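Periplasmic oligopeptide-binding protein (Burkholderia pseudomallei, PDB 3ZS6) probably binds oligopeptides in the periplasm and delivers them to an ABC transporter for uptake into the cell. Local coordinates at residues G32-E37 and M496-D501; T149-L154 and N492-R497; A281-L286 and P468-F473. All coordinates share one frame; numbering follows the deposited sequence. Where two conformers were deposited one is given.

Contact 1 (G32-E37 and M496-D501); sequences GLDLFE and MRASQD
Both carboxylate oxygens of Asp34 are gripped by the same residue, Ser499, and each has a further partner. OD2 of Asp34 accepts the hydroxyl OG of Ser499 at 2.7 Å, while OD1 of Asp34 takes the backbone N of Ser499 at 3.0 Å with an N-H...O angle of 161°. Both donors arrive on the syn side, somewhat out of the carboxylate plane (21° for N, 28° for OG). The pincer is possible because OG of Ser499 stands beside its own backbone N, which sends the two donors towards one acid. Tyr213 OH is a second partner of OD2. On OD1, a water donates a bond of 2.7 Å to this oxygen of Asp34 and accepts the N of Gln500. The carboxylate thus takes one amide of the 3-10 turn 499-501 directly and the next through water, which would be expected to stabilise its negative charge and fix its rotation. A second water bridges the carbonyl O of Leu33 to OE1 of Gln500. Nearby, Leu33 and Met496 cross at about a right angle, CD1 of Leu33 lying 3.9 Å from SD of Met496; the methionine has two deposited conformers, so this touch is less certain. The contact joins the end of helix 26-35 to the C-terminal loop against the four-stranded mixed sheet, with Tyr181 of strand 181-187 and Met194 of strand 191-196 against Asp34, and Arg9 of strand 6-11 bonded to Ser499 OG.

Contact 2 (T149-L154 and N492-R497); sequences TAMAPL and NYIDMR
In the loop whose Met496 meets Met151, the guanidinium of Arg497 has Asn492 on one face, with CB of Asn492 3.6 Å above the plane and over its centre, and the carboxylate of Asp495 at its edge. These groups flank a type I beta turn, Asn492 to Asp495, in the loop before strand 503-504. NH1 of Arg497 forms a salt bridge of 2.8 Å with OD1 of Asp495; the oxygen is in the guanidinium plane, yet the arginine approaches from above the carboxylate plane. OD2 of Asp495 is paired with Arg479, so both oxygens of the acid are engaged by arginines. The side-chain amide of Asn492 clasps the backbone just beyond the turn: its OD1 accepts N of Met496 at 2.9 Å and its ND2 donates to O of Met496 at 3.0 Å. In both bonds the donor stands above the carbonyl plane, by 45° and 69° respectively. Such bracing illustrates how a loop without regular structure can fix the backbone that presents an apolar side chain. Across from it, Met151 also packs on Ile42 and Leu104. Its chain folds at chi2 and chi3, which carries the methyl end across to the turn. Both methionines were modelled in two conformers, so their touch describes one combination. In it, CE of Met151 rests 3.8 Å from CG of Met496 and 4.3 Å from CD1 of Ile494.

Contact 3 (A281-L286 and P468-F473); sequences ALAMVL and PMVPLF
Leu286 meets two side chains of the facing strand at different inclinations, crossing Val470 at about a right angle and Leu472 at a slant. One methyl serves both: CD1 of Leu286 lies 3.6 Å from CD2 of Leu472 and 3.8 Å from CG1 of Val470, wedged against the two. Val470 directs the same CG1 at the helix. With this branch anti to the backbone N (chi1 -177°), it reaches over Ala283, coming 4.0 Å from CA and 4.1 Å from CB of that residue. The small side chain of Ala283 lets the strand come close, the CA atoms of Ala283 and Val470 being 5.7 Å apart, whereas Leu286 and Leu472 fill a wider separation with their branched ends. Together they pack the last turn of helix 276-285, and the residue just beyond it, onto the beginning of strand 470-480 in a mixed sheet. The strand side is shaped by a classic beta bulge, in which Leu472 and Phe473 both face Tyr262 of the neighbouring strand; helix 359-376 covers Leu286 through Trp372 and Glu371. Arg288 links the two backbones, bonding to the carbonyl oxygens of Ala283 and Pro471. Chemically, the direct meeting is entirely apolar and buried, which is consistent with shape and exclusion of water holding the side chains together, while the polar link between helix and strand that accompanies it runs through Arg288.

In the fold
Contacts 1 and 2 form one continuous patch, their centres 9 Å apart, whereas contact 3 stands alone. Met496 belongs to both of the first two, and it also packs on an acidic side chain of the bound peptide, so through this one residue both contacts adjoin the bound peptide. They touch elsewhere as well: CD2 of Leu33 lies 3.4 Å from O of Ala150. Contact 3 has its centre about 35 Å from that of contact 1, across the centre of the chain, and about 28 Å from that of contact 2; the nearest atoms are about 16 and 12 Å away. Both its segments lie, in sequence, between the two segments of contact 1 and likewise between those of contact 2.

Contact 1 (G32-E37 and M496-D501)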
ATOM      1  N   GLY A  32       2.886  -5.544 -10.924  1.00 10.51           N
ATOM      2  CA  GLY A  32       3.131  -4.507 -11.917  1.00 10.25           C
ATOM      3  C   GLY A  32       4.585  -4.070 -12.059  1.00 14.45           C
ATOM      4  O   GLY A  32       5.026  -3.671 -13.154  1.00 10.47           O
ATOM      5  N   LEU A  33       5.339  -4.136 -10.963  1.00 12.50           N
ATOM      6  CA  LEU A  33       6.734  -3.690 -10.992  1.00 10.36           C
ATOM      7  C   LEU A  33       7.682  -4.751 -11.557  1.00  9.15           C
ATOM      8  O   LEU A  33       8.826  -4.455 -11.894  1.00  9.59           O
ATOM      9  CB  LEU A  33       7.194  -3.208  -9.615  1.00 10.77           C
ATOM     10  CG  LEU A  33       6.577  -1.886  -9.140  1.00 13.47           C
ATOM     11  CD1 LEU A  33       6.915  -1.631  -7.679  1.00 11.88           C
ATOM     12  CD2 LEU A  33       7.022  -0.691 -10.008  1.00 12.28           C
ATOM     13  N   ASP A  34       7.207  -5.989 -11.660  1.00  8.36           N
ATOM     14  CA  ASP A  34       7.907  -6.997 -12.454  1.00  8.14           C
ATOM     15  C   ASP A  34       7.686  -6.714 -13.956  1.00 13.34           C
ATOM     16  O   ASP A  34       8.551  -7.007 -14.778  1.00 13.83           O
ATOM     17  CB  ASP A  34       7.402  -8.410 -12.124  1.00 11.84           C
ATOM     18  CG  ASP A  34       7.981  -8.972 -10.829  1.00 13.62           C
ATOM     19  OD1 ASP A  34       8.876  -8.348 -10.205  1.00 11.12           O
ATOM     20  OD2 ASP A  34       7.540 -10.072 -10.445  1.00 15.86           O
ATOM     21  N   LEU A  35       6.530  -6.143 -14.308  1.00 12.38           N
ATOM     22  CA  LEU A  35       6.180  -5.885 -15.721  1.00  9.87           C
ATOM     23  C   LEU A  35       6.604  -4.505 -16.252  1.00 15.74           C
ATOM     24  O   LEU A  35       6.847  -4.346 -17.455  1.00 19.21           O
ATOM     25  CB  LEU A  35       4.676  -6.064 -15.946  1.00 12.96           C
ATOM     26  CG  LEU A  35       4.105  -7.470 -15.727  1.00 15.62           C
ATOM     27  CD1 LEU A  35       2.582  -7.429 -15.713  1.00  9.97           C
ATOM     28  CD2 LEU A  35       4.621  -8.452 -16.798  1.00 17.14           C
ATOM     29  N   PHE A  36       6.680  -3.519 -15.357  1.00 10.38           N
ATOM     30  CA  PHE A  36       7.005  -2.141 -15.730  1.00 15.08           C
ATOM     31  C   PHE A  36       8.140  -1.602 -14.867  1.00 16.66           C
ATOM     32  O   PHE A  36       8.292  -1.989 -13.709  1.00 15.45           O
ATOM     33  CB  PHE A  36       5.799  -1.211 -15.552  1.00 12.95           C
ATOM     34  CG  PHE A  36       4.628  -1.532 -16.443  1.00 12.39           C
ATOM     35  CD1 PHE A  36       3.681  -2.474 -16.059  1.00 11.20           C
ATOM     36  CD2 PHE A  36       4.461  -0.869 -17.653  1.00 15.31           C
ATOM     37  CE1 PHE A  36       2.583  -2.759 -16.867  1.00  8.77           C
ATOM     38  CE2 PHE A  36       3.374  -1.149 -18.475  1.00 14.76           C
ATOM     39  CZ  PHE A  36       2.432  -2.094 -18.083  1.00 13.27           C
ATOM     40  N   GLU A  37       8.924  -0.693 -15.433  1.00 13.29           N
ATOM     41  CA  GLU A  37      10.027  -0.075 -14.709  1.00 10.12           C
ATOM     42  C   GLU A  37       9.909   1.433 -14.759  1.00 10.93           C
ATOM     43  O   GLU A  37       9.797   2.013 -15.839  1.00 12.91           O
ATOM     44  CB  GLU A  37      11.364  -0.484 -15.333  1.00 15.58           C
ATOM     45  CG  GLU A  37      12.584   0.121 -14.628  1.00 13.46           C
ATOM     46  CD  GLU A  37      13.880  -0.249 -15.318  1.00 17.20           C
ATOM     47  OE1 GLU A  37      14.016   0.039 -16.529  1.00 18.34           O
ATOM     48  OE2 GLU A  37      14.753  -0.845 -14.653  1.00 18.49           O
ATOM     49  N   MET A 496       8.588  -4.143  -0.903  1.00 12.05           N
ATOM     50  CA  MET A 496       8.524  -4.067  -2.354  0.77 13.71           C
ATOM     51  C   MET A 496       9.700  -4.858  -2.924  1.00 13.48           C
ATOM     52  O   MET A 496      10.782  -4.310  -3.196  1.00 13.18           O
ATOM     53  CB  MET A 496       8.517  -2.609  -2.833  0.77 17.11           C
ATOM     54  CG  MET A 496       7.116  -1.946  -2.824  0.77 17.97           C
ATOM     55  SD  MET A 496       5.967  -2.656  -4.042  0.77 22.26           S
ATOM     56  CE  MET A 496       4.721  -3.455  -3.018  0.77 10.02           C
ATOM     57  N   ARG A 497       9.482  -6.157  -3.077  1.00  7.66           N
ATOM     58  CA  ARG A 497      10.555  -7.079  -3.437  1.00  7.13           C
ATOM     59  C   ARG A 497      10.319  -7.666  -4.820  1.00 10.85           C
ATOM     60  O   ARG A 497       9.503  -8.571  -4.992  1.00 12.36           O
ATOM     61  CB  ARG A 497      10.666  -8.193  -2.381  1.00  8.74           C
ATOM     62  CG  ARG A 497      11.014  -7.688  -0.953  1.00 13.52           C
ATOM     63  CD  ARG A 497      10.884  -8.812   0.084  1.00 10.21           C
ATOM     64  NE  ARG A 497      11.707  -8.599   1.280  1.00 11.89           N
ATOM     65  CZ  ARG A 497      11.257  -8.141   2.449  1.00 14.94           C
ATOM     66  NH1 ARG A 497       9.971  -7.818   2.604  1.00 11.48           N
ATOM     67  NH2 ARG A 497      12.100  -7.995   3.467  1.00 12.76           N
ATOM     68  N   ALA A 498      11.030  -7.126  -5.801  1.00 12.37           N
ATOM     69  CA  ALA A 498      10.858  -7.508  -7.197  1.00 10.96           C
ATOM     70  C   ALA A 498      11.505  -8.848  -7.483  1.00 13.57           C
ATOM     71  O   ALA A 498      12.529  -9.197  -6.892  1.00 13.41           O
ATOM     72  CB  ALA A 498      11.450  -6.436  -8.111  1.00 11.36           C
ATOM     73  N   SER A 499      10.921  -9.597  -8.408  1.00 11.81           N
ATOM     74  CA  SER A 499      11.474 -10.899  -8.766  1.00 10.87           C
ATOM     75  C   SER A 499      12.895 -10.820  -9.363  1.00 12.66           C
ATOM     76  O   SER A 499      13.712 -11.721  -9.155  1.00 14.02           O
ATOM     77  CB  SER A 499      10.525 -11.617  -9.725  1.00 14.69           C
ATOM     78  OG  SER A 499       9.245 -11.762  -9.135  1.00 13.76           O
ATOM     79  N   GLN A 500      13.196  -9.749 -10.096  1.00 15.64           N
ATOM     80  CA  GLN A 500      14.489  -9.658 -10.781  1.00 12.81           C
ATOM     81  C   GLN A 500      15.677  -9.539  -9.822  1.00 17.66           C
ATOM     82  O   GLN A 500      16.835  -9.705 -10.227  1.00 14.64           O
ATOM     83  CB  GLN A 500      14.516  -8.500 -11.786  1.00 12.44           C
ATOM     84  CG  GLN A 500      14.521  -7.106 -11.152  1.00 16.16           C
ATOM     85  CD  GLN A 500      15.013  -6.039 -12.123  1.00 18.98           C
ATOM     86  OE1 GLN A 500      14.280  -5.118 -12.496  1.00 18.79           O
ATOM     87  NE2 GLN A 500      16.266  -6.163 -12.534  1.00 11.33           N
ATOM     88  N   ASP A 501      15.398  -9.233  -8.561  1.00 13.07           N
ATOM     89  CA  ASP A 501      16.464  -9.081  -7.579  1.00 14.05           C
ATOM     90  C   ASP A 501      16.775 -10.399  -6.862  1.00 19.92           C
ATOM     91  O   ASP A 501      17.727 -10.475  -6.086  1.00 18.76           O
ATOM     92  CB  ASP A 501      16.126  -7.963  -6.575  1.00 13.54           C
ATOM     93  CG  ASP A 501      16.031  -6.588  -7.245  1.00 14.61           C
ATOM     94  OD1 ASP A 501      16.906  -6.274  -8.073  1.00 14.17           O
ATOM     95  OD2 ASP A 501      15.075  -5.833  -6.968  1.00 14.12           O
TER
HETATM   96  O   HOH W   1      11.480  -5.111 -11.378  1.00 12.64           O
HETATM   97  O   HOH W   2      11.318  -7.835 -11.246  1.00 12.39           O

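Contact 2 (T149-L154 and N492-R497)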
ATOM      1  N   THR A 149       8.910   7.676  -7.430  1.00 12.56           N
ATOM      2  CA  THR A 149       8.966   7.280  -8.834  1.00  8.78           C
ATOM      3  C   THR A 149       9.241   5.783  -8.997  1.00 11.56           C
ATOM      4  O   THR A 149       9.170   5.254 -10.104  1.00 15.14           O
ATOM      5  CB  THR A 149      10.061   8.073  -9.605  1.00 12.53           C
ATOM      6  OG1 THR A 149      11.359   7.578  -9.243  1.00 14.25           O
ATOM      7  CG2 THR A 149       9.983   9.558  -9.281  1.00 15.27           C
ATOM      8  N   ALA A 150       9.559   5.100  -7.900  1.00 14.72           N
ATOM      9  CA  ALA A 150       9.777   3.654  -7.950  1.00 13.87           C
ATOM     10  C   ALA A 150       8.479   2.839  -7.822  1.00 15.33           C
ATOM     11  O   ALA A 150       8.495   1.617  -7.965  1.00 13.22           O
ATOM     12  CB  ALA A 150      10.795   3.219  -6.882  1.00 11.83           C
ATOM     13  N   MET A 151       7.353   3.499  -7.564  1.00 11.65           N
ATOM     14  CA  MET A 151       6.067   2.817  -7.398  0.67 10.80           C
ATOM     15  C   MET A 151       5.335   2.614  -8.731  1.00 11.14           C
ATOM     16  O   MET A 151       5.552   3.360  -9.683  1.00 16.06           O
ATOM     17  CB  MET A 151       5.175   3.601  -6.425  0.67  9.50           C
ATOM     18  CG  MET A 151       5.618   3.529  -4.958  0.67 12.39           C
ATOM     19  SD  MET A 151       5.681   1.831  -4.304  0.67 19.78           S
ATOM     20  CE  MET A 151       7.402   1.425  -4.525  0.67  6.61           C
ATOM     21  N   ALA A 152       4.432   1.641  -8.770  1.00  9.41           N
ATOM     22  CA  ALA A 152       3.777   1.265 -10.022  1.00 14.22           C
ATOM     23  C   ALA A 152       3.008   2.375 -10.743  1.00 12.42           C
ATOM     24  O   ALA A 152       3.076   2.474 -11.966  1.00 14.06           O
ATOM     25  CB  ALA A 152       2.904   0.023  -9.826  1.00 12.82           C
ATOM     26  N   PRO A 153       2.278   3.219  -9.998  1.00 10.14           N
ATOM     27  CA  PRO A 153       1.480   4.188 -10.753  1.00 12.02           C
ATOM     28  C   PRO A 153       2.323   5.254 -11.463  1.00 14.28           C
ATOM     29  O   PRO A 153       1.780   5.945 -12.323  1.00 11.90           O
ATOM     30  CB  PRO A 153       0.580   4.824  -9.683  1.00 10.43           C
ATOM     31  CG  PRO A 153       0.557   3.806  -8.550  1.00 15.07           C
ATOM     32  CD  PRO A 153       1.961   3.242  -8.560  1.00 12.29           C
ATOM     33  N   LEU A 154       3.606   5.391 -11.129  1.00 13.76           N
ATOM     34  CA  LEU A 154       4.450   6.354 -11.849  1.00 13.52           C
ATOM     35  C   LEU A 154       5.317   5.718 -12.945  1.00 14.20           C
ATOM     36  O   LEU A 154       6.121   6.406 -13.586  1.00 14.40           O
ATOM     37  CB  LEU A 154       5.288   7.217 -10.887  1.00 10.26           C
ATOM     38  CG  LEU A 154       4.456   8.104  -9.932  1.00 13.41           C
ATOM     39  CD1 LEU A 154       5.346   8.905  -8.980  1.00  8.81           C
ATOM     40  CD2 LEU A 154       3.538   9.049 -10.706  1.00 12.76           C
ATOM     41  N   ASN A 492      14.037  -4.629   3.633  1.00 21.72           N
ATOM     42  CA  ASN A 492      13.056  -4.012   2.730  1.00 14.31           C
ATOM     43  C   ASN A 492      11.741  -3.733   3.481  1.00 12.41           C
ATOM     44  O   ASN A 492      10.769  -4.487   3.372  1.00 13.25           O
ATOM     45  CB  ASN A 492      12.823  -4.923   1.516  1.00 13.33           C
ATOM     46  CG  ASN A 492      12.112  -4.219   0.368  1.00 15.30           C
ATOM     47  OD1 ASN A 492      11.078  -3.570   0.555  1.00 13.60           O
ATOM     48  ND2 ASN A 492      12.660  -4.362  -0.837  1.00 12.40           N
ATOM     49  N   TYR A 493      11.722  -2.642   4.241  1.00 10.74           N
ATOM     50  CA  TYR A 493      10.635  -2.363   5.178  1.00 14.93           C
ATOM     51  C   TYR A 493       9.267  -2.042   4.550  1.00 16.43           C
ATOM     52  O   TYR A 493       8.236  -2.134   5.221  1.00 17.63           O
ATOM     53  CB  TYR A 493      11.053  -1.256   6.159  1.00 21.15           C
ATOM     54  CG  TYR A 493      12.331  -1.581   6.908  1.00 24.42           C
ATOM     55  CD1 TYR A 493      12.395  -2.671   7.775  1.00 34.72           C
ATOM     56  CD2 TYR A 493      13.475  -0.814   6.738  1.00 23.96           C
ATOM     57  CE1 TYR A 493      13.567  -2.978   8.461  1.00 37.55           C
ATOM     58  CE2 TYR A 493      14.653  -1.115   7.417  1.00 31.96           C
ATOM     59  CZ  TYR A 493      14.692  -2.196   8.276  1.00 35.27           C
ATOM     60  OH  TYR A 493      15.855  -2.491   8.950  1.00 39.67           O
ATOM     61  N   ILE A 494       9.238  -1.663   3.278  1.00 10.55           N
ATOM     62  CA  ILE A 494       7.943  -1.457   2.635  1.00 12.70           C
ATOM     63  C   ILE A 494       7.524  -2.679   1.829  1.00 13.08           C
ATOM     64  O   ILE A 494       6.502  -2.672   1.158  1.00 17.70           O
ATOM     65  CB  ILE A 494       7.878  -0.165   1.789  1.00 16.10           C
ATOM     66  CG1 ILE A 494       8.699  -0.281   0.513  1.00 14.39           C
ATOM     67  CG2 ILE A 494       8.308   1.047   2.613  1.00 17.28           C
ATOM     68  CD1 ILE A 494       8.482   0.907  -0.428  1.00 17.61           C
ATOM     69  N   ASP A 495       8.323  -3.737   1.924  1.00 12.09           N
ATOM     70  CA  ASP A 495       8.014  -5.015   1.286  1.00  8.30           C
ATOM     71  C   ASP A 495       7.740  -4.899  -0.211  1.00 14.57           C
ATOM     72  O   ASP A 495       6.780  -5.484  -0.730  1.00 11.81           O
ATOM     73  CB  ASP A 495       6.862  -5.745   1.995  1.00 10.00           C
ATOM     74  CG  ASP A 495       6.707  -7.193   1.515  1.00 12.59           C
ATOM     75  OD1 ASP A 495       7.684  -7.772   0.981  1.00 14.65           O
ATOM     76  OD2 ASP A 495       5.615  -7.754   1.664  1.00 12.52           O
ATOM     77  N   MET A 496       8.588  -4.143  -0.903  1.00 12.05           N
ATOM     78  CA  MET A 496       8.524  -4.067  -2.354  0.77 13.71           C
ATOM     79  C   MET A 496       9.700  -4.858  -2.924  1.00 13.48           C
ATOM     80  O   MET A 496      10.782  -4.310  -3.196  1.00 13.18           O
ATOM     81  CB  MET A 496       8.517  -2.609  -2.833  0.77 17.11           C
ATOM     82  CG  MET A 496       7.116  -1.946  -2.824  0.77 17.97           C
ATOM     83  SD  MET A 496       5.967  -2.656  -4.042  0.77 22.26           S
ATOM     84  CE  MET A 496       4.721  -3.455  -3.018  0.77 10.02           C
ATOM     85  N   ARG A 497       9.482  -6.157  -3.077  1.00  7.66           N
ATOM     86  CA  ARG A 497      10.555  -7.079  -3.437  1.00  7.13           C
ATOM     87  C   ARG A 497      10.319  -7.666  -4.820  1.00 10.85           C
ATOM     88  O   ARG A 497       9.503  -8.571  -4.992  1.00 12.36           O
ATOM     89  CB  ARG A 497      10.666  -8.193  -2.381  1.00  8.74           C
ATOM     90  CG  ARG A 497      11.014  -7.688  -0.953  1.00 13.52           C
ATOM     91  CD  ARG A 497      10.884  -8.812   0.084  1.00 10.21           C
ATOM     92  NE  ARG A 497      11.707  -8.599   1.280  1.00 11.89           N
ATOM     93  CZ  ARG A 497      11.257  -8.141   2.449  1.00 14.94           C
ATOM     94  NH1 ARG A 497       9.971  -7.818   2.604  1.00 11.48           N
ATOM     95  NH2 ARG A 497      12.100  -7.995   3.467  1.00 12.76           N
TER

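Contact 3 (A281-L286 and P468-F473)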
ATOM      1  N   ALA A 281     -15.239   5.592  21.193  1.00 20.92           N
ATOM      2  CA  ALA A 281     -15.713   4.502  22.043  1.00 21.08           C
ATOM      3  C   ALA A 281     -15.377   3.134  21.443  1.00 19.05           C
ATOM      4  O   ALA A 281     -14.915   2.232  22.142  1.00 21.19           O
ATOM      5  CB  ALA A 281     -17.210   4.619  22.264  1.00 14.84           C
ATOM      6  N   LEU A 282     -15.626   2.978  20.147  1.00 13.89           N
ATOM      7  CA  LEU A 282     -15.362   1.713  19.476  1.00 17.04           C
ATOM      8  C   LEU A 282     -13.876   1.383  19.534  1.00 18.08           C
ATOM      9  O   LEU A 282     -13.490   0.228  19.737  1.00 13.67           O
ATOM     10  CB  LEU A 282     -15.844   1.758  18.022  1.00 19.81           C
ATOM     11  CG  LEU A 282     -17.355   1.883  17.780  1.00 22.04           C
ATOM     12  CD1 LEU A 282     -17.651   2.073  16.291  1.00 18.72           C
ATOM     13  CD2 LEU A 282     -18.103   0.665  18.320  1.00 20.23           C
ATOM     14  N   ALA A 283     -13.045   2.407  19.379  1.00 19.81           N
ATOM     15  CA  ALA A 283     -11.596   2.224  19.388  1.00 20.07           C
ATOM     16  C   ALA A 283     -11.037   1.820  20.751  1.00 21.03           C
ATOM     17  O   ALA A 283     -10.176   0.944  20.844  1.00 23.34           O
ATOM     18  CB  ALA A 283     -10.899   3.488  18.892  1.00 17.21           C
ATOM     19  N   MET A 284     -11.515   2.464  21.807  1.00 19.28           N
ATOM     20  CA  MET A 284     -10.868   2.343  23.108  1.00 22.17           C
ATOM     21  C   MET A 284     -11.203   1.045  23.833  1.00 18.77           C
ATOM     22  O   MET A 284     -10.511   0.657  24.766  1.00 24.67           O
ATOM     23  CB  MET A 284     -11.192   3.554  23.998  1.00 27.48           C
ATOM     24  CG  MET A 284     -12.617   3.610  24.496  1.00 30.74           C
ATOM     25  SD  MET A 284     -12.962   5.163  25.358  1.00 49.18           S
ATOM     26  CE  MET A 284     -11.602   5.234  26.518  1.00 17.19           C
ATOM     27  N   VAL A 285     -12.254   0.364  23.397  1.00 17.16           N
ATOM     28  CA  VAL A 285     -12.650  -0.881  24.052  1.00 21.70           C
ATOM     29  C   VAL A 285     -11.892  -2.132  23.555  1.00 22.62           C
ATOM     30  O   VAL A 285     -11.771  -3.121  24.283  1.00 17.92           O
ATOM     31  CB  VAL A 285     -14.174  -1.077  23.950  1.00 27.67           C
ATOM     32  CG1 VAL A 285     -14.541  -2.532  24.055  1.00 39.09           C
ATOM     33  CG2 VAL A 285     -14.883  -0.239  25.029  1.00 25.45           C
ATOM     34  N   LEU A 286     -11.369  -2.083  22.330  1.00 15.71           N
ATOM     35  CA  LEU A 286     -10.648  -3.226  21.765  1.00 20.27           C
ATOM     36  C   LEU A 286      -9.302  -3.470  22.458  1.00 21.52           C
ATOM     37  O   LEU A 286      -8.474  -2.568  22.565  1.00 24.61           O
ATOM     38  CB  LEU A 286     -10.417  -3.043  20.259  1.00 16.22           C
ATOM     39  CG  LEU A 286     -11.611  -2.775  19.343  1.00 23.22           C
ATOM     40  CD1 LEU A 286     -11.112  -2.352  17.958  1.00 22.86           C
ATOM     41  CD2 LEU A 286     -12.540  -3.983  19.244  1.00 18.77           C
ATOM     42  N   PRO A 468     -10.678   9.011  13.205  1.00 20.61           N
ATOM     43  CA  PRO A 468     -11.293   8.857  11.883  1.00 14.39           C
ATOM     44  C   PRO A 468     -11.326   7.401  11.421  1.00 15.22           C
ATOM     45  O   PRO A 468     -12.179   7.049  10.603  1.00 11.86           O
ATOM     46  CB  PRO A 468     -10.391   9.702  10.970  1.00 15.03           C
ATOM     47  CG  PRO A 468      -9.076   9.809  11.712  1.00 14.37           C
ATOM     48  CD  PRO A 468      -9.478   9.868  13.165  1.00 17.46           C
ATOM     49  N   MET A 469     -10.407   6.582  11.926  1.00 12.73           N
ATOM     50  CA  MET A 469     -10.437   5.136  11.715  1.00 14.15           C
ATOM     51  C   MET A 469      -9.927   4.456  12.985  1.00 16.20           C
ATOM     52  O   MET A 469      -9.627   5.131  13.967  1.00 18.54           O
ATOM     53  CB  MET A 469      -9.583   4.723  10.504  1.00 16.19           C
ATOM     54  CG  MET A 469      -8.134   5.220  10.549  1.00 12.65           C
ATOM     55  SD  MET A 469      -7.875   6.797   9.682  1.00 18.16           S
ATOM     56  CE  MET A 469      -7.875   6.245   7.962  1.00 15.32           C
ATOM     57  N   VAL A 470      -9.822   3.129  12.972  1.00 15.37           N
ATOM     58  CA  VAL A 470      -9.403   2.402  14.167  1.00 16.27           C
ATOM     59  C   VAL A 470      -8.163   1.555  13.931  1.00 14.82           C
ATOM     60  O   VAL A 470      -8.265   0.392  13.519  1.00 12.66           O
ATOM     61  CB  VAL A 470     -10.521   1.474  14.693  1.00 15.05           C
ATOM     62  CG1 VAL A 470     -10.079   0.780  15.972  1.00 11.66           C
ATOM     63  CG2 VAL A 470     -11.825   2.259  14.902  1.00 12.80           C
ATOM     64  N   PRO A 471      -6.983   2.134  14.195  1.00 13.43           N
ATOM     65  CA  PRO A 471      -5.733   1.382  14.080  1.00 13.38           C
ATOM     66  C   PRO A 471      -5.710   0.221  15.059  1.00 17.71           C
ATOM     67  O   PRO A 471      -6.150   0.383  16.200  1.00 12.82           O
ATOM     68  CB  PRO A 471      -4.670   2.417  14.465  1.00 13.74           C
ATOM     69  CG  PRO A 471      -5.300   3.735  14.094  1.00 18.39           C
ATOM     70  CD  PRO A 471      -6.747   3.564  14.473  1.00 12.50           C
ATOM     71  N   LEU A 472      -5.188  -0.924  14.622  1.00 10.73           N
ATOM     72  CA  LEU A 472      -5.149  -2.121  15.454  1.00 14.09           C
ATOM     73  C   LEU A 472      -3.722  -2.565  15.782  1.00 17.33           C
ATOM     74  O   LEU A 472      -3.381  -2.747  16.949  1.00 16.74           O
ATOM     75  CB  LEU A 472      -5.911  -3.276  14.784  1.00 10.35           C
ATOM     76  CG  LEU A 472      -7.422  -3.067  14.642  1.00 19.22           C
ATOM     77  CD1 LEU A 472      -8.075  -4.242  13.921  1.00 12.49           C
ATOM     78  CD2 LEU A 472      -8.059  -2.839  16.019  1.00 18.38           C
ATOM     79  N   PHE A 473      -2.899  -2.763  14.756  1.00 12.67           N
ATOM     80  CA  PHE A 473      -1.518  -3.159  14.984  1.00 14.11           C
ATOM     81  C   PHE A 473      -0.640  -2.925  13.767  1.00 16.32           C
ATOM     82  O   PHE A 473      -1.128  -2.659  12.662  1.00 16.18           O
ATOM     83  CB  PHE A 473      -1.434  -4.631  15.425  1.00 10.32           C
ATOM     84  CG  PHE A 473      -2.117  -5.580  14.490  1.00 14.99           C
ATOM     85  CD1 PHE A 473      -1.482  -6.000  13.331  1.00 10.98           C
ATOM     86  CD2 PHE A 473      -3.399  -6.051  14.765  1.00 14.71           C
ATOM     87  CE1 PHE A 473      -2.109  -6.875  12.454  1.00 17.38           C
ATOM     88  CE2 PHE A 473      -4.032  -6.930  13.893  1.00 15.38           C
ATOM     89  CZ  PHE A 473      -3.387  -7.338  12.729  1.00 12.64           C
TER